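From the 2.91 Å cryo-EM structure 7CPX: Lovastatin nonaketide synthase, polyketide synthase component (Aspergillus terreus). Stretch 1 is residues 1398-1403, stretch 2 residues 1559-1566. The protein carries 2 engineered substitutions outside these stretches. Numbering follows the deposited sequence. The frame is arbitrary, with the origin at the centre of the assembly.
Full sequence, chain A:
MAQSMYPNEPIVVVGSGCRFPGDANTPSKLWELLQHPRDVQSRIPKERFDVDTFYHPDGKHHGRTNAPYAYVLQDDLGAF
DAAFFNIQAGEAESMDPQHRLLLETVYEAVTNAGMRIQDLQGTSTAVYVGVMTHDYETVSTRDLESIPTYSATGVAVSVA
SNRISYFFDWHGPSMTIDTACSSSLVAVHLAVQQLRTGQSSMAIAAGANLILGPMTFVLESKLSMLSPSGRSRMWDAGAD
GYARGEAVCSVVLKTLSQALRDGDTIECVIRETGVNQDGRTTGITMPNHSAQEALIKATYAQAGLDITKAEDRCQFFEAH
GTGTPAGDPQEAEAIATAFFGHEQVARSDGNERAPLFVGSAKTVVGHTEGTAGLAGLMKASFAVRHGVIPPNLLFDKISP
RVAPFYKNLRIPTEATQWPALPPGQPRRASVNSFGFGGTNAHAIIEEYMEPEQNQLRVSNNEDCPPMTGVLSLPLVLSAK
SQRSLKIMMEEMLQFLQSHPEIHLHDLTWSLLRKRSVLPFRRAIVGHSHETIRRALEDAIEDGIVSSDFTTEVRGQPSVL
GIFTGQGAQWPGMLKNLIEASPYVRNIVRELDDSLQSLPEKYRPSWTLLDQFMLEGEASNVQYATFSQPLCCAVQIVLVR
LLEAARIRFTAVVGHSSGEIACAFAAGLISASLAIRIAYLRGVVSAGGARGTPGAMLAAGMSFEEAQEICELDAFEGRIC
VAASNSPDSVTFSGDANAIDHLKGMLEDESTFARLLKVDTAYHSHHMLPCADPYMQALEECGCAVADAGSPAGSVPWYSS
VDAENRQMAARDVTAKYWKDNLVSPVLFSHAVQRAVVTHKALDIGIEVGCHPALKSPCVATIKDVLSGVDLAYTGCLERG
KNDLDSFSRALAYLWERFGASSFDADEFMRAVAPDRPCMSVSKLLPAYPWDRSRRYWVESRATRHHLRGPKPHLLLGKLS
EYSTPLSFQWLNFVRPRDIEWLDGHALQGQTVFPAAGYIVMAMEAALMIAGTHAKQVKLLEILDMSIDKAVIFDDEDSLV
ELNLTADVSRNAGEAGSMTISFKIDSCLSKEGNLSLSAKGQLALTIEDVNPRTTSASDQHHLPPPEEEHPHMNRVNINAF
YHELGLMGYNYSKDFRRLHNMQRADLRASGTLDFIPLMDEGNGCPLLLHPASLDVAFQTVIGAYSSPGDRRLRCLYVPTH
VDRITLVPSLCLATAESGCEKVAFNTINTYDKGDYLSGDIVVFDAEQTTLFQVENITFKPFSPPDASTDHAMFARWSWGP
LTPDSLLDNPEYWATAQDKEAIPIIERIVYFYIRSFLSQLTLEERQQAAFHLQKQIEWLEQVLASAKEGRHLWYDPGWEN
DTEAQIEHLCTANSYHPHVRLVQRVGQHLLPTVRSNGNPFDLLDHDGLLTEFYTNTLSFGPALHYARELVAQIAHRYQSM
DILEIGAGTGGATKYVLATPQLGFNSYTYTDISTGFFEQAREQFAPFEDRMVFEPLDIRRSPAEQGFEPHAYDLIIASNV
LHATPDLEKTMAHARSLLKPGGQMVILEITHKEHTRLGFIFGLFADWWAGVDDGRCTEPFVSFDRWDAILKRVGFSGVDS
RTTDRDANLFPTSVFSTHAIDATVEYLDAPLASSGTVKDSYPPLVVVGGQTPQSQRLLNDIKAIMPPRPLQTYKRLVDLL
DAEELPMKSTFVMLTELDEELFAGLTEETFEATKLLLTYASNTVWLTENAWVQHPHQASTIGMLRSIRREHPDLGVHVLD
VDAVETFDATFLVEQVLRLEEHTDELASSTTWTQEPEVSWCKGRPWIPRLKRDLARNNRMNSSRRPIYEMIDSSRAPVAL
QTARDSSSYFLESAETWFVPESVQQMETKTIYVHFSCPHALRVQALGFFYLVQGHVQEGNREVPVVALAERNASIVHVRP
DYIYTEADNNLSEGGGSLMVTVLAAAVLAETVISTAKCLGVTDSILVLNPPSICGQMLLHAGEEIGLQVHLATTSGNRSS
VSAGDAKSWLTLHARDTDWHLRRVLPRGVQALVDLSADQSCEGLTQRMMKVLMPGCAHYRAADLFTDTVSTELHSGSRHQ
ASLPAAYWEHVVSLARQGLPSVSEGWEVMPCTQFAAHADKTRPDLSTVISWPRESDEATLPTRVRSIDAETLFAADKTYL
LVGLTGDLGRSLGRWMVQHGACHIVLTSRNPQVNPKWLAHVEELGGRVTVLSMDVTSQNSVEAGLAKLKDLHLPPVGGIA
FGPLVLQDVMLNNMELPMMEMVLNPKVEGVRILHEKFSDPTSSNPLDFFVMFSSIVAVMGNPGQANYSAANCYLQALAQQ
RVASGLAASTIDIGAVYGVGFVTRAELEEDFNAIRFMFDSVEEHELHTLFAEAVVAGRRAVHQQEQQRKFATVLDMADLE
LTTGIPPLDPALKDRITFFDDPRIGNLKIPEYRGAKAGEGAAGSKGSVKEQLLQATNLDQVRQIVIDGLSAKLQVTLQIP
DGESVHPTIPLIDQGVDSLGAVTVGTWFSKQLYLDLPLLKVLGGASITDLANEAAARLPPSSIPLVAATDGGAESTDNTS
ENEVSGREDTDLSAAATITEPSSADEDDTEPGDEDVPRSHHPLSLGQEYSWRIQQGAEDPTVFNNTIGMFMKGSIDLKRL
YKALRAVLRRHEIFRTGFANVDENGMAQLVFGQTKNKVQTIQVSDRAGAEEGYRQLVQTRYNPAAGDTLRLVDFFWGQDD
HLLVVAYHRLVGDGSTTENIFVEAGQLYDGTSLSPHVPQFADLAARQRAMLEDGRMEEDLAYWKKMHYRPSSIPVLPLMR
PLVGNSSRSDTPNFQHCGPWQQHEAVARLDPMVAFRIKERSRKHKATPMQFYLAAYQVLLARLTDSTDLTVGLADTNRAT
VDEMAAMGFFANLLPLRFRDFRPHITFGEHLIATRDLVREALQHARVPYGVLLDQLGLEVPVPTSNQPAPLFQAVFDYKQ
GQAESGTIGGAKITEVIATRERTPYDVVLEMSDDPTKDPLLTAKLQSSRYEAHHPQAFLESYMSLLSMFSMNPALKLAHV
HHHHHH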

# COMPACT_ATOMS: atom_id res chain seq x y z
N ASN A 1398 48.08 17.93 55.04
CA ASN A 1398 47.45 19.11 54.45
C ASN A 1398 46.63 19.83 55.52
O ASN A 1398 45.84 19.19 56.22
CB ASN A 1398 46.57 18.70 53.28
CG ASN A 1398 45.92 19.88 52.59
OD1 ASN A 1398 45.32 20.74 53.23
ND2 ASN A 1398 46.05 19.94 51.27
N PRO A 1399 46.79 21.15 55.67
CA PRO A 1399 46.09 21.84 56.77
C PRO A 1399 44.58 21.73 56.72
O PRO A 1399 43.95 21.65 57.78
CB PRO A 1399 46.57 23.29 56.62
CG PRO A 1399 46.97 23.42 55.20
CD PRO A 1399 47.53 22.09 54.81
N PHE A 1400 43.98 21.73 55.53
CA PHE A 1400 42.53 21.71 55.40
C PHE A 1400 41.98 20.45 54.74
O PHE A 1400 40.78 20.18 54.89
CB PHE A 1400 42.03 22.93 54.61
CG PHE A 1400 42.16 24.24 55.35
CD1 PHE A 1400 42.28 24.28 56.73
CD2 PHE A 1400 42.15 25.44 54.66
CE1 PHE A 1400 42.40 25.48 57.40
CE2 PHE A 1400 42.27 26.64 55.32
CZ PHE A 1400 42.39 26.67 56.69
N ASP A 1401 42.80 19.70 54.01
CA ASP A 1401 42.32 18.43 53.46
C ASP A 1401 42.18 17.36 54.53
O ASP A 1401 41.67 16.27 54.22
CB ASP A 1401 43.25 17.95 52.35
CG ASP A 1401 42.64 16.84 51.51
OD1 ASP A 1401 41.68 17.13 50.76
OD2 ASP A 1401 43.11 15.69 51.61
N LEU A 1402 42.62 17.63 55.76
CA LEU A 1402 42.41 16.68 56.85
C LEU A 1402 40.96 16.22 56.92
O LEU A 1402 40.69 15.10 57.37
CB LEU A 1402 42.83 17.31 58.19
CG LEU A 1402 42.77 18.83 58.36
CD1 LEU A 1402 41.37 19.37 58.11
CD2 LEU A 1402 43.25 19.22 59.75
N LEU A 1403 40.03 17.06 56.47
CA LEU A 1403 38.65 16.64 56.23
C LEU A 1403 38.48 16.47 54.73
O LEU A 1403 38.79 17.38 53.96
CB LEU A 1403 37.66 17.67 56.78
CG LEU A 1403 36.30 17.12 57.22
CD1 LEU A 1403 35.60 16.40 56.08
CD2 LEU A 1403 36.45 16.19 58.42
N PHE A 1559 41.57 28.64 65.29
CA PHE A 1559 41.79 27.24 64.92
C PHE A 1559 42.01 27.07 63.43
O PHE A 1559 43.10 26.70 62.98
CB PHE A 1559 40.61 26.36 65.33
CG PHE A 1559 40.23 26.47 66.78
CD1 PHE A 1559 40.88 25.72 67.74
CD2 PHE A 1559 39.19 27.30 67.17
CE1 PHE A 1559 40.52 25.81 69.07
CE2 PHE A 1559 38.83 27.39 68.50
CZ PHE A 1559 39.49 26.64 69.45
N ILE A 1560 40.96 27.33 62.64
CA ILE A 1560 40.99 26.99 61.22
C ILE A 1560 41.97 27.89 60.47
O ILE A 1560 42.70 27.43 59.60
CB ILE A 1560 39.57 27.07 60.63
CG1 ILE A 1560 39.55 26.51 59.21
CG2 ILE A 1560 39.06 28.51 60.65
CD1 ILE A 1560 38.17 26.42 58.62
N PHE A 1561 41.98 29.18 60.81
CA PHE A 1561 42.86 30.11 60.09
C PHE A 1561 44.32 29.75 60.29
O PHE A 1561 45.11 29.79 59.34
CB PHE A 1561 42.58 31.54 60.54
CG PHE A 1561 41.33 32.12 59.95
CD1 PHE A 1561 40.09 31.76 60.42
CD2 PHE A 1561 41.41 33.04 58.91
CE1 PHE A 1561 38.94 32.29 59.87
CE2 PHE A 1561 40.27 33.57 58.35
CZ PHE A 1561 39.03 33.20 58.84
N GLY A 1562 44.70 29.36 61.51
CA GLY A 1562 46.11 29.12 61.80
C GLY A 1562 46.71 27.93 61.08
O GLY A 1562 47.90 27.65 61.30
N LEU A 1563 45.95 27.23 60.24
CA LEU A 1563 46.44 25.99 59.65
C LEU A 1563 46.92 26.15 58.21
O LEU A 1563 47.96 25.58 57.85
CB LEU A 1563 45.34 24.92 59.69
CG LEU A 1563 44.76 24.58 61.06
CD1 LEU A 1563 43.84 23.38 60.96
CD2 LEU A 1563 45.86 24.34 62.09
N PHE A 1564 46.21 26.92 57.39
CA PHE A 1564 46.37 26.85 55.94
C PHE A 1564 47.83 27.00 55.51
O PHE A 1564 48.65 27.54 56.24
CB PHE A 1564 45.51 27.92 55.26
CG PHE A 1564 45.29 27.68 53.79
CD1 PHE A 1564 44.92 26.42 53.33
CD2 PHE A 1564 45.43 28.70 52.87
CE1 PHE A 1564 44.71 26.20 51.98
CE2 PHE A 1564 45.22 28.48 51.53
CZ PHE A 1564 44.86 27.23 51.08
N ALA A 1565 48.14 26.51 54.30
CA ALA A 1565 49.51 26.35 53.85
C ALA A 1565 50.10 27.61 53.22
O ALA A 1565 51.30 27.62 52.93
CB ALA A 1565 49.59 25.20 52.83
N ASP A 1566 49.31 28.65 52.99
CA ASP A 1566 49.86 29.91 52.50
C ASP A 1566 49.23 31.13 53.15
O ASP A 1566 49.59 32.25 52.78
CB ASP A 1566 49.72 30.00 50.97
CG ASP A 1566 48.27 30.05 50.51
OD1 ASP A 1566 47.38 30.30 51.34
OD2 ASP A 1566 48.03 29.85 49.30

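Contact between residues 1398-1403 and 1559-1566 of the lovastatin nonaketide synthase, an apolar packing with no hydrogen bond across it. Asn1398 makes no contact of its own but is hydrogen-bonded within the loop that does: its OD1 accepts from the backbone N of Phe1400 and from the N of Asp1401, both at 2.8 Å, so one side-chain oxygen ties up two amides at the start of the turn. Pro1399 points toward stretch 2 and lies closest in backbone to Leu1563, CA to CA 5.1 Å. Its CB sits 2.9 Å from Leu1563 O, a tight approach, and 3.7 Å from Leu1563 CB, while its CG reaches Ala1565 CB at 4.0 Å and Phe1564 CD1 at 4.1 Å. Phe1400 opens a type I turn that ends at Leu1403. Its CA-to-CB bond runs sideways, yet the ring comes nearer the partner, and Phe1400 has the largest covered area of any residue here. Ile1560 O approaches the ring edge, 3.0 Å from Phe1400 CE1, which also lies 3.5 Å from Ile1560 CG1. The Phe1564 ring is near parallel to that of Phe1400, planes at 11°, but slid aside with centroids 5.0 Å apart, so overlap is slight; Phe1400 CD2 and Phe1564 CD1 are 3.2 Å apart. Asp1401 is out of reach. Leu1402 adds a slight contact, CD2 to Leu1563 CD1 at 4.4 Å, and Leu1403 none.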